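Long-range contacts in AlyGC (Glaciecola chathamensis, PDB 5GKD), which probably cleaves the marine polysaccharide alginate, as a calcium-containing lyase of polysaccharide lyase family 6: residues 476-487 against 504-515; 434-442 against 457-465. All blocks are in the same frame, centred on the assembly; numbering follows the deposited sequence.

Contact 1: 476-487 against 504-515; sequences ILSLDKTLTIRA and EINNKGNLTLDG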
ATOM      1  N   ILE A 476       6.713   9.001 -16.644  1.00 33.11           N
ATOM      2  CA  ILE A 476       5.430   9.102 -15.961  1.00 35.74           C
ATOM      3  C   ILE A 476       5.087  10.564 -15.709  1.00 34.06           C
ATOM      4  O   ILE A 476       5.941  11.363 -15.304  1.00 38.13           O
ATOM      5  CB  ILE A 476       5.462   8.287 -14.663  1.00 36.49           C
ATOM      6  CG1 ILE A 476       5.492   6.793 -14.988  1.00 35.68           C
ATOM      7  CG2 ILE A 476       4.261   8.595 -13.804  1.00 32.21           C
ATOM      8  CD1 ILE A 476       5.576   5.926 -13.756  1.00 38.63           C
ATOM      9  N   LEU A 477       3.840  10.928 -15.989  1.00 30.34           N
ATOM     10  CA  LEU A 477       3.334  12.274 -15.738  1.00 29.33           C
ATOM     11  C   LEU A 477       2.751  12.286 -14.333  1.00 32.94           C
ATOM     12  O   LEU A 477       1.614  11.864 -14.125  1.00 33.49           O
ATOM     13  CB  LEU A 477       2.276  12.646 -16.768  1.00 27.20           C
ATOM     14  CG  LEU A 477       2.630  13.056 -18.197  1.00 33.08           C
ATOM     15  CD1 LEU A 477       4.079  12.853 -18.525  1.00 29.32           C
ATOM     16  CD2 LEU A 477       1.738  12.325 -19.181  1.00 28.36           C
ATOM     17  N   SER A 478       3.522  12.744 -13.352  1.00 32.94           N
ATOM     18  CA  SER A 478       3.052  12.749 -11.972  1.00 30.78           C
ATOM     19  C   SER A 478       2.493  14.127 -11.653  1.00 31.62           C
ATOM     20  O   SER A 478       3.179  15.143 -11.815  1.00 33.46           O
ATOM     21  CB  SER A 478       4.155  12.337 -10.993  1.00 33.10           C
ATOM     22  OG  SER A 478       5.356  13.015 -11.255  1.00 42.41           O
ATOM     23  N   LEU A 479       1.239  14.150 -11.233  1.00 27.68           N
ATOM     24  CA  LEU A 479       0.482  15.370 -11.004  1.00 28.94           C
ATOM     25  C   LEU A 479       0.396  15.634  -9.506  1.00 29.98           C
ATOM     26  O   LEU A 479      -0.121  14.800  -8.754  1.00 28.66           O
ATOM     27  CB  LEU A 479      -0.912  15.229 -11.608  1.00 26.46           C
ATOM     28  CG  LEU A 479      -1.776  16.462 -11.786  1.00 30.59           C
ATOM     29  CD1 LEU A 479      -1.008  17.544 -12.516  1.00 30.55           C
ATOM     30  CD2 LEU A 479      -2.984  16.062 -12.582  1.00 31.56           C
ATOM     31  N   ASP A 480       0.911  16.784  -9.074  1.00 27.64           N
ATOM     32  CA  ASP A 480       0.843  17.190  -7.678  1.00 26.67           C
ATOM     33  C   ASP A 480       0.221  18.572  -7.566  1.00 25.99           C
ATOM     34  O   ASP A 480       0.457  19.288  -6.599  1.00 26.34           O
ATOM     35  CB  ASP A 480       2.219  17.136  -6.997  1.00 28.53           C
ATOM     36  CG  ASP A 480       3.241  18.092  -7.615  1.00 32.57           C
ATOM     37  OD1 ASP A 480       2.896  18.861  -8.529  1.00 36.38           O
ATOM     38  OD2 ASP A 480       4.405  18.086  -7.174  1.00 37.48           O
ATOM     39  N   LYS A 481      -0.593  18.946  -8.551  1.00 25.10           N
ATOM     40  CA  LYS A 481      -1.318  20.205  -8.525  1.00 23.72           C
ATOM     41  C   LYS A 481      -2.655  19.997  -9.226  1.00 24.82           C
ATOM     42  O   LYS A 481      -2.944  18.914  -9.740  1.00 24.82           O
ATOM     43  CB  LYS A 481      -0.493  21.312  -9.181  1.00 25.06           C
ATOM     44  CG  LYS A 481      -0.396  21.176 -10.692  1.00 30.54           C
ATOM     45  CD  LYS A 481       0.817  21.894 -11.266  1.00 30.52           C
ATOM     46  CE  LYS A 481       2.076  21.126 -10.979  1.00 36.20           C
ATOM     47  NZ  LYS A 481       3.260  21.683 -11.693  1.00 37.03           N
ATOM     48  N   THR A 482      -3.473  21.041  -9.259  1.00 24.12           N
ATOM     49  CA  THR A 482      -4.739  20.977  -9.981  1.00 22.54           C
ATOM     50  C   THR A 482      -4.497  21.409 -11.425  1.00 27.10           C
ATOM     51  O   THR A 482      -3.937  22.482 -11.675  1.00 25.30           O
ATOM     52  CB  THR A 482      -5.797  21.854  -9.307  1.00 22.88           C
ATOM     53  OG1 THR A 482      -6.080  21.344  -7.986  1.00 24.82           O
ATOM     54  CG2 THR A 482      -7.078  21.878 -10.121  1.00 20.85           C
ATOM     55  N   LEU A 483      -4.896  20.566 -12.372  1.00 25.73           N
ATOM     56  CA  LEU A 483      -4.509  20.795 -13.759  1.00 26.21           C
ATOM     57  C   LEU A 483      -5.585  20.284 -14.701  1.00 26.05           C
ATOM     58  O   LEU A 483      -6.215  19.260 -14.432  1.00 27.39           O
ATOM     59  CB  LEU A 483      -3.180  20.098 -14.069  1.00 26.21           C
ATOM     60  CG  LEU A 483      -2.278  20.738 -15.116  1.00 32.23           C
ATOM     61  CD1 LEU A 483      -1.597  21.984 -14.552  1.00 29.52           C
ATOM     62  CD2 LEU A 483      -1.251  19.730 -15.613  1.00 35.68           C
ATOM     63  N   THR A 484      -5.785  21.000 -15.805  1.00 30.23           N
ATOM     64  CA  THR A 484      -6.632  20.558 -16.907  1.00 27.86           C
ATOM     65  C   THR A 484      -5.765  20.357 -18.141  1.00 28.94           C
ATOM     66  O   THR A 484      -4.992  21.244 -18.512  1.00 34.73           O
ATOM     67  CB  THR A 484      -7.746  21.567 -17.207  1.00 28.28           C
ATOM     68  OG1 THR A 484      -8.614  21.684 -16.075  1.00 31.12           O
ATOM     69  CG2 THR A 484      -8.566  21.115 -18.394  1.00 29.93           C
ATOM     70  N   ILE A 485      -5.880  19.192 -18.766  1.00 26.19           N
ATOM     71  CA  ILE A 485      -5.218  18.906 -20.031  1.00 27.79           C
ATOM     72  C   ILE A 485      -6.293  18.891 -21.116  1.00 30.61           C
ATOM     73  O   ILE A 485      -7.150  17.998 -21.145  1.00 29.97           O
ATOM     74  CB  ILE A 485      -4.436  17.590 -19.972  1.00 28.68           C
ATOM     75  CG1 ILE A 485      -3.397  17.666 -18.845  1.00 24.42           C
ATOM     76  CG2 ILE A 485      -3.777  17.312 -21.304  1.00 27.17           C
ATOM     77  CD1 ILE A 485      -2.488  16.493 -18.758  1.00 22.42           C
ATOM     78  N   ARG A 486      -6.268  19.892 -21.997  1.00 32.69           N
ATOM     79  CA  ARG A 486      -7.324  20.115 -22.980  1.00 33.68           C
ATOM     80  C   ARG A 486      -6.746  20.114 -24.387  1.00 33.09           C
ATOM     81  O   ARG A 486      -5.750  20.794 -24.649  1.00 35.19           O
ATOM     82  CB  ARG A 486      -8.037  21.444 -22.716  1.00 33.04           C
ATOM     83  CG  ARG A 486      -9.096  21.813 -23.750  1.00 40.60           C
ATOM     84  CD  ARG A 486      -9.719  23.148 -23.427  1.00 38.33           C
ATOM     85  NE  ARG A 486     -10.360  23.110 -22.117  1.00 47.70           N
ATOM     86  CZ  ARG A 486     -10.637  24.182 -21.378  1.00 48.17           C
ATOM     87  NH1 ARG A 486     -10.326  25.399 -21.819  1.00 46.04           N
ATOM     88  NH2 ARG A 486     -11.220  24.036 -20.192  1.00 44.61           N
ATOM     89  N   ALA A 487      -7.368  19.368 -25.289  1.00 31.51           N
ATOM     90  CA  ALA A 487      -6.983  19.429 -26.695  1.00 38.21           C
ATOM     91  C   ALA A 487      -7.524  20.707 -27.319  1.00 37.32           C
ATOM     92  O   ALA A 487      -8.685  21.069 -27.107  1.00 38.88           O
ATOM     93  CB  ALA A 487      -7.508  18.215 -27.460  1.00 38.39           C
ATOM     94  N   GLU A 504       0.064   9.630 -13.054  1.00 25.49           N
ATOM     95  CA  GLU A 504       0.026   9.308 -11.637  1.00 24.42           C
ATOM     96  C   GLU A 504      -0.477  10.523 -10.870  1.00 24.13           C
ATOM     97  O   GLU A 504       0.011  11.636 -11.076  1.00 24.68           O
ATOM     98  CB  GLU A 504       1.417   8.912 -11.140  1.00 25.15           C
ATOM     99  CG  GLU A 504       1.522   8.737  -9.650  1.00 25.51           C
ATOM    100  CD  GLU A 504       2.956   8.530  -9.196  1.00 30.88           C
ATOM    101  OE1 GLU A 504       3.337   7.377  -8.917  1.00 31.54           O
ATOM    102  OE2 GLU A 504       3.705   9.526  -9.123  1.00 40.06           O
ATOM    103  N   ILE A 505      -1.453  10.316 -10.002  1.00 24.41           N
ATOM    104  CA  ILE A 505      -2.039  11.396  -9.220  1.00 22.78           C
ATOM    105  C   ILE A 505      -1.458  11.322  -7.809  1.00 20.64           C
ATOM    106  O   ILE A 505      -1.703  10.362  -7.072  1.00 21.81           O
ATOM    107  CB  ILE A 505      -3.572  11.331  -9.215  1.00 22.40           C
ATOM    108  CG1 ILE A 505      -4.103  11.321 -10.649  1.00 22.88           C
ATOM    109  CG2 ILE A 505      -4.155  12.513  -8.434  1.00 20.33           C
ATOM    110  CD1 ILE A 505      -5.625  11.148 -10.759  1.00 21.96           C
ATOM    111  N   ASN A 506      -0.685  12.337  -7.447  1.00 21.86           N
ATOM    112  CA  ASN A 506      -0.069  12.493  -6.140  1.00 20.83           C
ATOM    113  C   ASN A 506      -0.894  13.429  -5.271  1.00 22.92           C
ATOM    114  O   ASN A 506      -1.852  14.051  -5.725  1.00 22.98           O
ATOM    115  CB  ASN A 506       1.350  13.051  -6.277  1.00 23.14           C
ATOM    116  CG  ASN A 506       2.319  12.057  -6.894  1.00 35.44           C
ATOM    117  OD1 ASN A 506       3.000  12.349  -7.883  1.00 40.21           O
ATOM    118  ND2 ASN A 506       2.394  10.880  -6.310  1.00 32.16           N
ATOM    119  N   ASN A 507      -0.481  13.546  -4.005  1.00 24.62           N
ATOM    120  CA  ASN A 507      -1.059  14.532  -3.106  1.00 22.44           C
ATOM    121  C   ASN A 507      -1.134  15.887  -3.784  1.00 25.39           C
ATOM    122  O   ASN A 507      -0.170  16.330  -4.410  1.00 24.55           O
ATOM    123  CB  ASN A 507      -0.228  14.633  -1.827  1.00 20.66           C
ATOM    124  CG  ASN A 507      -0.399  13.428  -0.937  1.00 22.98           C
ATOM    125  OD1 ASN A 507      -1.476  12.839  -0.876  1.00 21.93           O
ATOM    126  ND2 ASN A 507       0.658  13.053  -0.245  1.00 21.03           N
ATOM    127  N   LYS A 508      -2.298  16.532  -3.672  1.00 23.98           N
ATOM    128  CA  LYS A 508      -2.615  17.851  -4.207  1.00 23.62           C
ATOM    129  C   LYS A 508      -2.911  17.783  -5.701  1.00 24.66           C
ATOM    130  O   LYS A 508      -3.330  18.784  -6.281  1.00 25.68           O
ATOM    131  CB  LYS A 508      -1.509  18.891  -3.934  1.00 24.93           C
ATOM    132  CG  LYS A 508      -1.125  18.955  -2.440  1.00 31.69           C
ATOM    133  CD  LYS A 508       0.121  19.765  -2.165  1.00 33.28           C
ATOM    134  CE  LYS A 508      -0.100  21.198  -2.532  1.00 40.71           C
ATOM    135  NZ  LYS A 508      -1.379  21.658  -1.946  1.00 37.48           N
ATOM    136  N   GLY A 509      -2.738  16.632  -6.339  1.00 21.89           N
ATOM    137  CA  GLY A 509      -3.109  16.496  -7.730  1.00 20.73           C
ATOM    138  C   GLY A 509      -4.611  16.322  -7.897  1.00 23.48           C
ATOM    139  O   GLY A 509      -5.269  15.610  -7.139  1.00 23.12           O
ATOM    140  N   ASN A 510      -5.153  17.011  -8.894  1.00 22.45           N
ATOM    141  CA  ASN A 510      -6.521  16.839  -9.350  1.00 21.52           C
ATOM    142  C   ASN A 510      -6.480  17.048 -10.857  1.00 24.76           C
ATOM    143  O   ASN A 510      -5.773  17.935 -11.335  1.00 24.67           O
ATOM    144  CB  ASN A 510      -7.503  17.823  -8.669  1.00 19.67           C
ATOM    145  CG  ASN A 510      -7.445  17.774  -7.128  1.00 23.51           C
ATOM    146  OD1 ASN A 510      -7.966  16.857  -6.515  1.00 25.68           O
ATOM    147  ND2 ASN A 510      -6.835  18.786  -6.511  1.00 25.44           N
ATOM    148  N   LEU A 511      -7.208  16.226 -11.610  1.00 24.40           N
ATOM    149  CA  LEU A 511      -6.992  16.136 -13.047  1.00 23.59           C
ATOM    150  C   LEU A 511      -8.302  16.228 -13.815  1.00 23.24           C
ATOM    151  O   LEU A 511      -9.258  15.518 -13.500  1.00 23.80           O
ATOM    152  CB  LEU A 511      -6.283  14.820 -13.404  1.00 22.43           C
ATOM    153  CG  LEU A 511      -6.086  14.543 -14.902  1.00 28.31           C
ATOM    154  CD1 LEU A 511      -5.207  15.617 -15.543  1.00 25.10           C
ATOM    155  CD2 LEU A 511      -5.513  13.142 -15.166  1.00 22.55           C
ATOM    156  N   THR A 512      -8.335  17.093 -14.826  1.00 25.14           N
ATOM    157  CA  THR A 512      -9.370  17.073 -15.849  1.00 23.27           C
ATOM    158  C   THR A 512      -8.724  16.776 -17.192  1.00 26.23           C
ATOM    159  O   THR A 512      -7.733  17.413 -17.561  1.00 29.98           O
ATOM    160  CB  THR A 512     -10.131  18.393 -15.916  1.00 27.83           C
ATOM    161  OG1 THR A 512     -10.943  18.544 -14.746  1.00 25.62           O
ATOM    162  CG2 THR A 512     -11.019  18.443 -17.162  1.00 28.78           C
ATOM    163  N   LEU A 513      -9.252  15.779 -17.892  1.00 27.57           N
ATOM    164  CA  LEU A 513      -8.911  15.497 -19.276  1.00 26.02           C
ATOM    165  C   LEU A 513     -10.107  15.876 -20.136  1.00 30.25           C
ATOM    166  O   LEU A 513     -11.235  15.459 -19.854  1.00 29.52           O
ATOM    167  CB  LEU A 513      -8.563  14.021 -19.492  1.00 26.05           C
ATOM    168  CG  LEU A 513      -7.379  13.428 -18.738  1.00 24.74           C
ATOM    169  CD1 LEU A 513      -7.253  11.956 -19.031  1.00 24.35           C
ATOM    170  CD2 LEU A 513      -6.109  14.131 -19.103  1.00 26.74           C
ATOM    171  N   ASP A 514      -9.857  16.649 -21.187  1.00 30.07           N
ATOM    172  CA  ASP A 514     -10.924  17.197 -22.015  1.00 29.67           C
ATOM    173  C   ASP A 514     -10.501  17.075 -23.477  1.00 34.44           C
ATOM    174  O   ASP A 514      -9.543  17.724 -23.910  1.00 30.32           O
ATOM    175  CB  ASP A 514     -11.204  18.646 -21.616  1.00 29.03           C
ATOM    176  CG  ASP A 514     -12.351  19.261 -22.381  1.00 36.21           C
ATOM    177  OD1 ASP A 514     -12.988  18.547 -23.188  1.00 38.24           O
ATOM    178  OD2 ASP A 514     -12.630  20.460 -22.146  1.00 38.01           O
ATOM    179  N   GLY A 515     -11.185  16.212 -24.224  1.00 29.34           N
ATOM    180  CA  GLY A 515     -10.952  16.111 -25.649  1.00 32.90           C
ATOM    181  C   GLY A 515      -9.655  15.456 -26.073  1.00 31.15           C
ATOM    182  O   GLY A 515      -9.212  15.663 -27.193  1.00 38.76           O
TER
HETATM  183  O   HOH W   1      -4.535  21.190  -5.759  1.00 23.51           O
HETATM  184  O   HOH W   2     -12.472  21.773 -19.506  1.00 40.32           O
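Leu479 reaches across to Leu511 at about a right angle, its CD2 resting on Leu511 CB at 3.6 Å. CG of Leu479 lies trans to the backbone N (chi1 -166°), which swings the isobutyl group past its direct neighbour Ile505 to the next strand along. This is the tightly packed side: Leu479, Leu483, Ile485, Leu511 and Leu513 all point inward, and Ile485 CB meets Leu513 CD2 at 3.9 Å. The axes of strands 482-487 and 510-514 come within 4.8 Å of each other and run nearly parallel, in an unbroken series of backbone bonds such as Ile485 N to Thr512 O (2.8 Å). Strands 477-479 and 503-505 pair likewise, and the register slips by two residues where the chains turn through Asp480-Lys481 and the type II turn Asn506-Gly509.

On the other face Thr484 and Thr512 stack like on like, side by side with matching rotamers, methyl CG2 against methyl CG2 at 3.8 Å. One step away, Asn510 ND2 donates a nearly straight bond to Thr482 OG1 (3.0 Å, 163°) that lies in its amide plane; Asn510 OD1 accepts from Arg544 N, so one carboxamide ties three successive coils together. A water joins Thr482 OG1 to Lys508 O. Toward solvent the fit slackens. Arg486 runs alongside Asp514, but the guanidinium and carboxylate planes stand 77° apart and the salt bridge from Arg486 NE to Asp514 OD2 is long and weak at 3.5 Å; a second water, bound to Arg486 NH2 and Asp514 OD2, completes the link. An apolar interior, polar side chains aligned outside and parallel strands in register are the signature of neighbouring coils in a right-handed parallel beta-helix.

Contact 2: 434-442 against 457-465; sequences VAFGSGKHI and SAETGDVLV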
ATOM      1  N   VAL A 434      -8.579  24.209  -4.888  1.00 28.10           N
ATOM      2  CA  VAL A 434      -8.268  24.922  -6.125  1.00 25.90           C
ATOM      3  C   VAL A 434      -9.267  24.502  -7.198  1.00 29.39           C
ATOM      4  O   VAL A 434      -9.493  23.306  -7.425  1.00 27.81           O
ATOM      5  CB  VAL A 434      -6.831  24.644  -6.591  1.00 27.61           C
ATOM      6  CG1 VAL A 434      -6.559  25.378  -7.922  1.00 26.07           C
ATOM      7  CG2 VAL A 434      -5.827  25.074  -5.546  1.00 23.07           C
ATOM      8  N   ALA A 435      -9.868  25.483  -7.863  1.00 28.75           N
ATOM      9  CA  ALA A 435     -10.856  25.189  -8.882  1.00 23.48           C
ATOM     10  C   ALA A 435     -10.176  24.849 -10.197  1.00 27.28           C
ATOM     11  O   ALA A 435      -9.126  25.401 -10.532  1.00 29.33           O
ATOM     12  CB  ALA A 435     -11.790  26.381  -9.080  1.00 30.59           C
ATOM     13  N   PHE A 436     -10.783  23.934 -10.948  1.00 25.33           N
ATOM     14  CA  PHE A 436     -10.286  23.629 -12.282  1.00 25.58           C
ATOM     15  C   PHE A 436     -10.402  24.859 -13.174  1.00 30.73           C
ATOM     16  O   PHE A 436     -11.447  25.509 -13.212  1.00 32.34           O
ATOM     17  CB  PHE A 436     -11.069  22.473 -12.893  1.00 22.67           C
ATOM     18  CG  PHE A 436     -10.648  21.116 -12.404  1.00 26.68           C
ATOM     19  CD1 PHE A 436      -9.384  20.620 -12.679  1.00 23.35           C
ATOM     20  CD2 PHE A 436     -11.539  20.312 -11.721  1.00 24.19           C
ATOM     21  CE1 PHE A 436      -9.007  19.353 -12.235  1.00 23.75           C
ATOM     22  CE2 PHE A 436     -11.174  19.047 -11.298  1.00 25.89           C
ATOM     23  CZ  PHE A 436      -9.906  18.570 -11.551  1.00 20.31           C
ATOM     24  N   GLY A 437      -9.325  25.183 -13.887  1.00 28.81           N
ATOM     25  CA  GLY A 437      -9.377  26.297 -14.810  1.00 30.28           C
ATOM     26  C   GLY A 437      -9.386  27.661 -14.163  1.00 36.19           C
ATOM     27  O   GLY A 437      -9.716  28.649 -14.826  1.00 34.49           O
ATOM     28  N   SER A 438      -9.027  27.748 -12.886  1.00 31.37           N
ATOM     29  CA  SER A 438      -8.915  29.021 -12.200  1.00 27.47           C
ATOM     30  C   SER A 438      -7.578  29.695 -12.447  1.00 29.42           C
ATOM     31  O   SER A 438      -7.386  30.837 -12.021  1.00 32.46           O
ATOM     32  CB  SER A 438      -9.099  28.809 -10.697  1.00 32.72           C
ATOM     33  OG  SER A 438      -8.134  27.893 -10.227  1.00 30.43           O
ATOM     34  N   GLY A 439      -6.643  29.009 -13.088  1.00 30.53           N
ATOM     35  CA  GLY A 439      -5.338  29.538 -13.422  1.00 29.57           C
ATOM     36  C   GLY A 439      -5.305  30.111 -14.822  1.00 31.12           C
ATOM     37  O   GLY A 439      -6.290  30.688 -15.298  1.00 31.76           O
ATOM     38  N   LYS A 440      -4.174  29.943 -15.488  1.00 32.70           N
ATOM     39  CA  LYS A 440      -3.936  30.497 -16.811  1.00 32.56           C
ATOM     40  C   LYS A 440      -3.879  29.386 -17.851  1.00 34.88           C
ATOM     41  O   LYS A 440      -3.737  28.203 -17.536  1.00 34.05           O
ATOM     42  CB  LYS A 440      -2.637  31.296 -16.836  1.00 34.46           C
ATOM     43  CG  LYS A 440      -1.449  30.433 -16.515  1.00 36.60           C
ATOM     44  CD  LYS A 440      -0.154  31.194 -16.616  1.00 39.76           C
ATOM     45  CE  LYS A 440       1.014  30.233 -16.482  1.00 40.90           C
ATOM     46  NZ  LYS A 440       1.369  29.995 -15.052  1.00 47.83           N
ATOM     47  N   HIS A 441      -3.971  29.781 -19.115  1.00 37.21           N
ATOM     48  CA  HIS A 441      -3.903  28.837 -20.219  1.00 36.11           C
ATOM     49  C   HIS A 441      -2.493  28.825 -20.785  1.00 38.69           C
ATOM     50  O   HIS A 441      -1.884  29.882 -20.984  1.00 42.28           O
ATOM     51  CB  HIS A 441      -4.938  29.177 -21.288  1.00 35.91           C
ATOM     52  CG  HIS A 441      -6.347  28.996 -20.819  1.00 32.49           C
ATOM     53  ND1 HIS A 441      -7.239  28.155 -21.445  1.00 39.34           N
ATOM     54  CD2 HIS A 441      -7.008  29.527 -19.763  1.00 34.55           C
ATOM     55  CE1 HIS A 441      -8.395  28.186 -20.803  1.00 38.43           C
ATOM     56  NE2 HIS A 441      -8.280  29.012 -19.779  1.00 36.77           N
ATOM     57  N   ILE A 442      -1.969  27.624 -21.001  1.00 39.43           N
ATOM     58  CA  ILE A 442      -0.626  27.399 -21.518  1.00 38.88           C
ATOM     59  C   ILE A 442      -0.746  26.565 -22.783  1.00 40.81           C
ATOM     60  O   ILE A 442      -1.339  25.480 -22.763  1.00 41.36           O
ATOM     61  CB  ILE A 442       0.264  26.680 -20.491  1.00 38.12           C
ATOM     62  CG1 ILE A 442       0.349  27.484 -19.198  1.00 40.42           C
ATOM     63  CG2 ILE A 442       1.647  26.421 -21.076  1.00 34.18           C
ATOM     64  CD1 ILE A 442       0.978  26.717 -18.055  1.00 39.00           C
ATOM     65  N   SER A 457       6.030  22.687 -15.137  1.00 33.93           N
ATOM     66  CA  SER A 457       6.207  24.115 -14.909  1.00 36.12           C
ATOM     67  C   SER A 457       4.896  24.880 -14.846  1.00 36.92           C
ATOM     68  O   SER A 457       4.910  26.075 -14.537  1.00 37.59           O
ATOM     69  CB  SER A 457       7.115  24.723 -15.976  1.00 36.24           C
ATOM     70  OG  SER A 457       6.562  24.584 -17.259  1.00 39.80           O
ATOM     71  N   ALA A 458       3.768  24.225 -15.110  1.00 34.25           N
ATOM     72  CA  ALA A 458       2.475  24.850 -14.895  1.00 33.59           C
ATOM     73  C   ALA A 458       2.247  25.114 -13.404  1.00 35.43           C
ATOM     74  O   ALA A 458       2.907  24.537 -12.538  1.00 34.46           O
ATOM     75  CB  ALA A 458       1.356  23.962 -15.444  1.00 35.81           C
ATOM     76  N   GLU A 459       1.297  25.998 -13.115  1.00 30.95           N
ATOM     77  CA  GLU A 459       0.888  26.338 -11.762  1.00 36.33           C
ATOM     78  C   GLU A 459      -0.494  25.764 -11.500  1.00 31.35           C
ATOM     79  O   GLU A 459      -1.212  25.406 -12.432  1.00 33.61           O
ATOM     80  CB  GLU A 459       0.877  27.853 -11.549  1.00 35.48           C
ATOM     81  CG  GLU A 459       2.266  28.469 -11.517  1.00 42.48           C
ATOM     82  CD  GLU A 459       2.238  29.987 -11.671  1.00 56.34           C
ATOM     83  OE1 GLU A 459       3.119  30.657 -11.086  1.00 58.90           O
ATOM     84  OE2 GLU A 459       1.336  30.507 -12.379  1.00 50.14           O
ATOM     85  N   THR A 460      -0.857  25.664 -10.218  1.00 31.82           N
ATOM     86  CA  THR A 460      -2.079  24.957  -9.851  1.00 25.70           C
ATOM     87  C   THR A 460      -3.289  25.714 -10.376  1.00 26.21           C
ATOM     88  O   THR A 460      -3.370  26.938 -10.265  1.00 31.55           O
ATOM     89  CB  THR A 460      -2.162  24.748  -8.323  1.00 28.41           C
ATOM     90  OG1 THR A 460      -3.141  23.738  -8.037  1.00 26.69           O
ATOM     91  CG2 THR A 460      -2.548  26.042  -7.566  1.00 23.80           C
ATOM     92  N   GLY A 461      -4.221  24.985 -10.981  1.00 27.68           N
ATOM     93  CA  GLY A 461      -5.363  25.597 -11.626  1.00 25.57           C
ATOM     94  C   GLY A 461      -5.184  25.884 -13.107  1.00 28.01           C
ATOM     95  O   GLY A 461      -6.158  26.249 -13.765  1.00 29.24           O
ATOM     96  N   ASP A 462      -3.985  25.711 -13.654  1.00 30.19           N
ATOM     97  CA  ASP A 462      -3.737  26.053 -15.051  1.00 30.05           C
ATOM     98  C   ASP A 462      -4.442  25.082 -15.992  1.00 31.50           C
ATOM     99  O   ASP A 462      -4.882  24.000 -15.593  1.00 28.40           O
ATOM    100  CB  ASP A 462      -2.240  26.053 -15.345  1.00 25.93           C
ATOM    101  CG  ASP A 462      -1.556  27.289 -14.830  1.00 34.17           C
ATOM    102  OD1 ASP A 462      -2.281  28.204 -14.390  1.00 35.61           O
ATOM    103  OD2 ASP A 462      -0.305  27.352 -14.863  1.00 36.31           O
ATOM    104  N   VAL A 463      -4.543  25.480 -17.264  1.00 31.59           N
ATOM    105  CA  VAL A 463      -5.123  24.649 -18.318  1.00 28.07           C
ATOM    106  C   VAL A 463      -4.096  24.510 -19.429  1.00 32.88           C
ATOM    107  O   VAL A 463      -3.684  25.504 -20.032  1.00 31.02           O
ATOM    108  CB  VAL A 463      -6.437  25.228 -18.861  1.00 29.79           C
ATOM    109  CG1 VAL A 463      -6.977  24.356 -19.989  1.00 33.12           C
ATOM    110  CG2 VAL A 463      -7.462  25.347 -17.758  1.00 28.03           C
ATOM    111  N   LEU A 464      -3.679  23.280 -19.693  1.00 31.65           N
ATOM    112  CA  LEU A 464      -2.768  22.987 -20.788  1.00 32.00           C
ATOM    113  C   LEU A 464      -3.587  22.718 -22.048  1.00 36.52           C
ATOM    114  O   LEU A 464      -4.489  21.873 -22.039  1.00 35.02           O
ATOM    115  CB  LEU A 464      -1.881  21.790 -20.445  1.00 34.41           C
ATOM    116  CG  LEU A 464      -0.608  21.961 -19.591  1.00 34.97           C
ATOM    117  CD1 LEU A 464      -0.821  22.830 -18.372  1.00 36.65           C
ATOM    118  CD2 LEU A 464      -0.035  20.601 -19.170  1.00 31.79           C
ATOM    119  N   VAL A 465      -3.288  23.453 -23.120  1.00 38.22           N
ATOM    120  CA  VAL A 465      -4.011  23.366 -24.384  1.00 37.49           C
ATOM    121  C   VAL A 465      -3.056  22.760 -25.405  1.00 37.17           C
ATOM    122  O   VAL A 465      -2.139  23.433 -25.889  1.00 35.93           O
ATOM    123  CB  VAL A 465      -4.535  24.730 -24.842  1.00 36.39           C
ATOM    124  CG1 VAL A 465      -5.486  24.560 -26.002  1.00 39.54           C
ATOM    125  CG2 VAL A 465      -5.223  25.432 -23.691  1.00 33.91           C
TER
HETATM  126  O   HOH W   3      -7.132  23.302 -14.206  1.00 27.36           O
HETATM  127  O   HOH W   4      -5.553  28.819  -9.437  1.00 36.53           O
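The first coil of the second parallel beta-helix starts here, where end strand 441-444 pairs with strand 462-466. Ile442 N bonds to Val463 O, and Val465 N to Ile442 O at 2.8 Å. The Asp462 carboxylate is gripped from several directions. Lys440 N meets OD1 of Asp462 almost straight (2.8 Å, 170°), though from above the carboxylate plane. OD2 of Asp462 takes Glu459 N at 2.7 Å and, from the opposite face, Lys440 NZ at 3.1 Å. That ammonium bends back at the end of an otherwise extended chain (chi4 -86°) and also forms a salt bridge to Glu459 OE2 at 2.7 Å. These bonds should hold the buried carboxylate firmly and probably favour its ionised form.

Outside, Val463 CB sits over the centre of the His441 ring, a CH-pi contact 4.0 Å from the centroid. On the other face, Ile442 CD1 touches Ala458 CB at 3.8 Å, just beyond helix 450-457, whose Ala454 and Ile455 pack on Leu464. Such a helix lying over the apolar interior at the first coil is consistent with the N-terminal capping helix found on right-handed beta-helices.

The centres of contacts 1 and 2 lie about 10 Å apart, on the same side of the chain's centre. They come in series: 434-442 and 457-465 pair first, then 476-487 and 504-515. Strands 441-444, 462-466, 482-487 and 510-514 are successive neighbours in one parallel sheet, and backbone bonding, as between Arg486 and Leu464, joins the two contacts. Phe436 from the entering chain packs on Thr484 and Thr512 and makes a cation-pi contact with Arg544. Contact 2 thus begins the C-terminal beta-helix and contact 1 extends it by stacking the next coils, whereas the calcium-site residues belong to the earlier part of the chain, in the other beta-helical region.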